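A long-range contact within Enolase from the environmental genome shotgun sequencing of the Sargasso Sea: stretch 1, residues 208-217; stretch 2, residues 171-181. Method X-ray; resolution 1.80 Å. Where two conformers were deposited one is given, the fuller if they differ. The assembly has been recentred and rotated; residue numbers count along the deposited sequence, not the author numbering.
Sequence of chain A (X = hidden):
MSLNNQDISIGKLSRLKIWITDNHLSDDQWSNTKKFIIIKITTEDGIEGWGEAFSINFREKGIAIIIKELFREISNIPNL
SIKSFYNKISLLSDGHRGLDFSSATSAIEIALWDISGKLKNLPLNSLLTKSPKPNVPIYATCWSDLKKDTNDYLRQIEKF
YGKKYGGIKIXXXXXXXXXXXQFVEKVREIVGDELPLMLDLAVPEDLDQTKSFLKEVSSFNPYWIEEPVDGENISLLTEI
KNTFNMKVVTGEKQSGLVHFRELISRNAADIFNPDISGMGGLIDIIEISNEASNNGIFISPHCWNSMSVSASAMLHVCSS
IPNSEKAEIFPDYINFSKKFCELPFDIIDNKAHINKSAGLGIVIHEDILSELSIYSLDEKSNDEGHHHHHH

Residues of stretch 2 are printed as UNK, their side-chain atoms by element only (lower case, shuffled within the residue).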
# COMPACT_ATOMS: atom_id res chain seq x y z
N ASP A 208 -25.24 9.37 -1.55
CA ASP A 208 -26.70 9.50 -1.55
C ASP A 208 -27.43 8.19 -1.90
O ASP A 208 -28.36 7.82 -1.18
CB ASP A 208 -27.15 10.69 -2.39
CG ASP A 208 -26.93 12.03 -1.66
OD1 ASP A 208 -26.72 12.02 -0.41
OD2 ASP A 208 -26.97 13.08 -2.33
N GLN A 209 -26.99 7.48 -2.94
CA GLN A 209 -27.53 6.13 -3.24
C GLN A 209 -27.40 5.20 -2.04
O GLN A 209 -28.36 4.53 -1.65
CB GLN A 209 -26.86 5.47 -4.44
CG GLN A 209 -26.66 6.36 -5.67
CD GLN A 209 -27.92 6.58 -6.47
OE1 GLN A 209 -28.90 5.82 -6.36
NE2 GLN A 209 -27.92 7.62 -7.31
N THR A 210 -26.22 5.21 -1.42
CA THR A 210 -25.94 4.39 -0.25
C THR A 210 -26.90 4.66 0.89
O THR A 210 -27.48 3.73 1.45
CB THR A 210 -24.50 4.60 0.23
OG1 THR A 210 -23.63 4.28 -0.86
CG2 THR A 210 -24.16 3.74 1.41
N LYS A 211 -27.07 5.93 1.23
CA LYS A 211 -27.99 6.33 2.28
C LYS A 211 -29.43 5.92 1.96
O LYS A 211 -30.10 5.37 2.83
CB LYS A 211 -27.87 7.82 2.56
CG LYS A 211 -26.63 8.20 3.35
CD LYS A 211 -26.46 9.70 3.31
CE LYS A 211 -25.41 10.18 4.29
NZ LYS A 211 -25.12 11.62 4.04
N SER A 212 -29.88 6.15 0.72
CA SER A 212 -31.24 5.78 0.34
C SER A 212 -31.43 4.26 0.42
O SER A 212 -32.44 3.79 0.95
CB SER A 212 -31.57 6.33 -1.05
OG SER A 212 -31.19 7.69 -1.17
N PHE A 213 -30.43 3.51 -0.06
CA PHE A 213 -30.48 2.05 0.03
C PHE A 213 -30.59 1.59 1.49
O PHE A 213 -31.46 0.80 1.84
CB PHE A 213 -29.26 1.39 -0.64
CG PHE A 213 -29.24 -0.11 -0.54
CD1 PHE A 213 -30.02 -0.89 -1.39
CD2 PHE A 213 -28.45 -0.74 0.42
CE1 PHE A 213 -30.03 -2.27 -1.30
CE2 PHE A 213 -28.44 -2.14 0.54
CZ PHE A 213 -29.22 -2.92 -0.34
N LEU A 214 -29.70 2.10 2.34
CA LEU A 214 -29.68 1.67 3.73
C LEU A 214 -30.98 2.01 4.47
O LEU A 214 -31.39 1.28 5.38
CB LEU A 214 -28.48 2.29 4.45
CG LEU A 214 -27.13 1.71 4.00
CD1 LEU A 214 -26.00 2.43 4.71
CD2 LEU A 214 -27.07 0.19 4.24
N LYS A 215 -31.62 3.09 4.06
CA LYS A 215 -32.91 3.49 4.64
C LYS A 215 -34.01 2.49 4.26
O LYS A 215 -34.86 2.13 5.08
CB LYS A 215 -33.26 4.90 4.19
CG LYS A 215 -34.34 5.57 5.01
CD LYS A 215 -34.36 7.09 4.72
CE LYS A 215 -35.01 7.86 5.87
NZ LYS A 215 -34.80 9.35 5.77
N GLU A 216 -33.97 1.99 3.03
CA GLU A 216 -34.98 1.05 2.55
C GLU A 216 -34.68 -0.41 2.91
O GLU A 216 -35.58 -1.25 2.93
CB GLU A 216 -35.17 1.20 1.04
CG GLU A 216 -35.52 2.62 0.60
CD GLU A 216 -36.87 3.09 1.12
OE1 GLU A 216 -37.78 2.24 1.24
OE2 GLU A 216 -37.01 4.31 1.41
N VAL A 217 -33.42 -0.73 3.19
CA VAL A 217 -33.05 -2.14 3.36
C VAL A 217 -33.19 -2.61 4.80
O VAL A 217 -33.20 -3.82 5.05
CB VAL A 217 -31.62 -2.46 2.81
CG1 VAL A 217 -30.54 -2.09 3.83
CG2 VAL A 217 -31.53 -3.93 2.41
N UNK A 171 -24.14 -9.03 -2.89
CA UNK A 171 -23.72 -7.72 -3.35
C UNK A 171 -24.92 -7.05 -4.02
O UNK A 171 -25.13 -7.22 -5.23
c UNK A 171 -19.88 -9.99 -2.61
c UNK A 171 -21.23 -8.28 -3.68
o UNK A 171 -17.64 -9.52 -1.90
c UNK A 171 -18.84 -9.09 -2.48
c UNK A 171 -18.93 -7.82 -2.96
c UNK A 171 -21.08 -9.57 -3.21
c UNK A 171 -22.54 -7.84 -4.33
c UNK A 171 -20.16 -7.39 -3.56
N UNK A 172 -25.73 -6.32 -3.24
CA UNK A 172 -27.07 -5.89 -3.66
C UNK A 172 -27.11 -4.55 -4.39
O UNK A 172 -28.19 -4.14 -4.82
c UNK A 172 -25.45 -5.91 -1.85
c UNK A 172 -27.81 -5.80 -2.33
c UNK A 172 -26.75 -5.27 -1.38
N UNK A 173 -25.98 -3.87 -4.58
CA UNK A 173 -26.04 -2.57 -5.28
C UNK A 173 -26.10 -2.78 -6.79
O UNK A 173 -25.07 -2.99 -7.45
c UNK A 173 -24.89 -1.62 -4.91
s UNK A 173 -26.35 -0.47 -2.67
c UNK A 173 -25.98 1.26 -2.87
c UNK A 173 -24.86 -1.26 -3.41
N UNK A 174 -27.32 -2.71 -7.32
CA UNK A 174 -27.57 -2.98 -8.74
C UNK A 174 -27.95 -1.70 -9.47
O UNK A 174 -27.68 -0.59 -8.97
c UNK A 174 -28.65 -4.06 -8.88
c UNK A 174 -27.19 -6.08 -8.28
c UNK A 174 -29.68 -6.25 -8.18
c UNK A 174 -28.50 -5.32 -8.00
N UNK A 175 -28.58 -1.84 -10.64
CA UNK A 175 -28.79 -0.68 -11.52
C UNK A 175 -29.46 0.52 -10.88
O UNK A 175 -29.11 1.66 -11.18
c UNK A 175 -28.64 -1.58 -13.88
o UNK A 175 -29.13 -1.80 -15.02
c UNK A 175 -29.55 -1.08 -12.79
o UNK A 175 -27.42 -1.76 -13.60
N UNK A 176 -30.42 0.26 -10.00
CA UNK A 176 -31.17 1.31 -9.34
C UNK A 176 -31.58 0.86 -7.94
O UNK A 176 -31.50 -0.32 -7.62
o UNK A 176 -33.34 0.60 -10.17
c UNK A 176 -32.40 1.66 -10.17
N UNK A 177 -32.02 1.82 -7.12
CA UNK A 177 -32.46 1.54 -5.75
C UNK A 177 -33.51 0.44 -5.72
O UNK A 177 -33.38 -0.53 -4.97
c UNK A 177 -33.72 2.60 -3.71
c UNK A 177 -32.98 2.80 -5.04
c UNK A 177 -34.27 3.92 -3.15
c UNK A 177 -32.84 1.91 -2.67
N UNK A 178 -34.54 0.56 -6.55
CA UNK A 178 -35.65 -0.38 -6.44
C UNK A 178 -35.30 -1.78 -6.97
O UNK A 178 -35.84 -2.78 -6.49
c UNK A 178 -36.95 0.20 -7.03
o UNK A 178 -37.26 -0.31 -8.31
N UNK A 179 -34.39 -1.86 -7.93
CA UNK A 179 -33.88 -3.14 -8.41
C UNK A 179 -33.01 -3.79 -7.30
O UNK A 179 -33.12 -4.99 -7.02
c UNK A 179 -33.49 -2.19 -12.22
c UNK A 179 -32.30 -4.20 -10.08
c UNK A 179 -34.13 -2.66 -10.90
c UNK A 179 -33.12 -2.97 -9.76
N UNK A 180 -32.20 -2.98 -6.63
CA UNK A 180 -31.37 -3.41 -5.49
C UNK A 180 -32.21 -3.98 -4.35
O UNK A 180 -31.92 -5.06 -3.81
o UNK A 180 -29.69 -1.72 -6.00
c UNK A 180 -30.53 -2.24 -4.98
N UNK A 181 -33.28 -3.27 -3.99
CA UNK A 181 -34.18 -3.69 -2.92
C UNK A 181 -34.96 -4.97 -3.27
O UNK A 181 -35.06 -5.88 -2.44
c UNK A 181 -36.19 -3.00 -1.49
c UNK A 181 -34.30 -1.38 -1.85
c UNK A 181 -35.12 -2.52 -2.47
c UNK A 181 -33.63 -1.72 -0.49
O HOH W 1 -31.41 4.89 -8.08

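Position 171 carries one carbon leading to a six-carbon ring that bears a single oxygen; it reaches nothing on stretch 1 and is Tyr171. At position 172 three carbons close a ring onto the backbone nitrogen and touch the Phe213 ring, so the residue is Pro172. Its CB points toward the helix of stretch 1, and its CG lies 3.6 Å from CZ of Phe213.

Position 173 has an unbranched chain of two carbons, a sulfur and a terminal carbon; the sulfur sits over one face of the Phe213 ring and the terminal carbon approaches Thr210. It is Met173. Its SD is 3.8 Å from the centroid of the Phe213 ring and 19° off the ring normal, a sulfur-aromatic contact. Beyond the sulfur, CE of Met173 comes within 4.1 Å of CA of Thr210.

Position 174, four carbons forked at the second, makes no contact with stretch 1 and is Leu174. Position 175 has two carbons, the second carrying two oxygens; it is also out of reach and is Asp175. Position 176 has one carbon and one oxygen and touches nothing on stretch 1; it is Ser176. Its CA-to-CB bond points away from stretch 1, and its OG caps the following helix through a weak bond from the backbone N of position 179 to OG of Ser176 (3.5 Å).

Position 177 has four carbons forked at the second, packed against Ser212, Phe213 and Glu216, which gives Leu177. Its CD1 lies 3.6 Å from CA of Phe213, and its CD2 4.2 Å from CB of Ser212. A water accepts from N of Leu177 (3.3 Å) and donates to OE1 of Gln209 (3.2 Å), bridging the two stretches.

Position 178, with one carbon and one oxygen, touches nothing on stretch 1 and is Ser178; position 179, four carbons forked at the first with one arm two carbons long, is equally remote and is Ile179. At position 180 a carbon and an oxygen, the carbon against the Phe213 ring, give Ser180. Its CB lies 3.7 Å from CE1 of Phe213; its OG donates to O of Ser176 (2.8 Å) and accepts from N of Leu174 (2.9 Å), tying the loop to the first turn of the helix. Position 181 repeats the four-carbon pattern forked at the first, touches Phe213, Glu216 and Val217, and is Ile181. Its CD1 lies 3.7 Å from CE1 of Phe213, 3.6 Å from CB of Glu216 and 3.9 Å from CB of Val217.

The contact centres on Phe213, which Pro172, Met173, Leu177, Ser180 and Ile181 all touch. No direct hydrogen bond crosses, so apolar packing and the sulfur-aromatic contact dominate, supplemented by the water bridge. The helix axes cross at -41° and approach to 10.2 Å.

Stretch 2, residues 171-181: YPMLDSLSISI
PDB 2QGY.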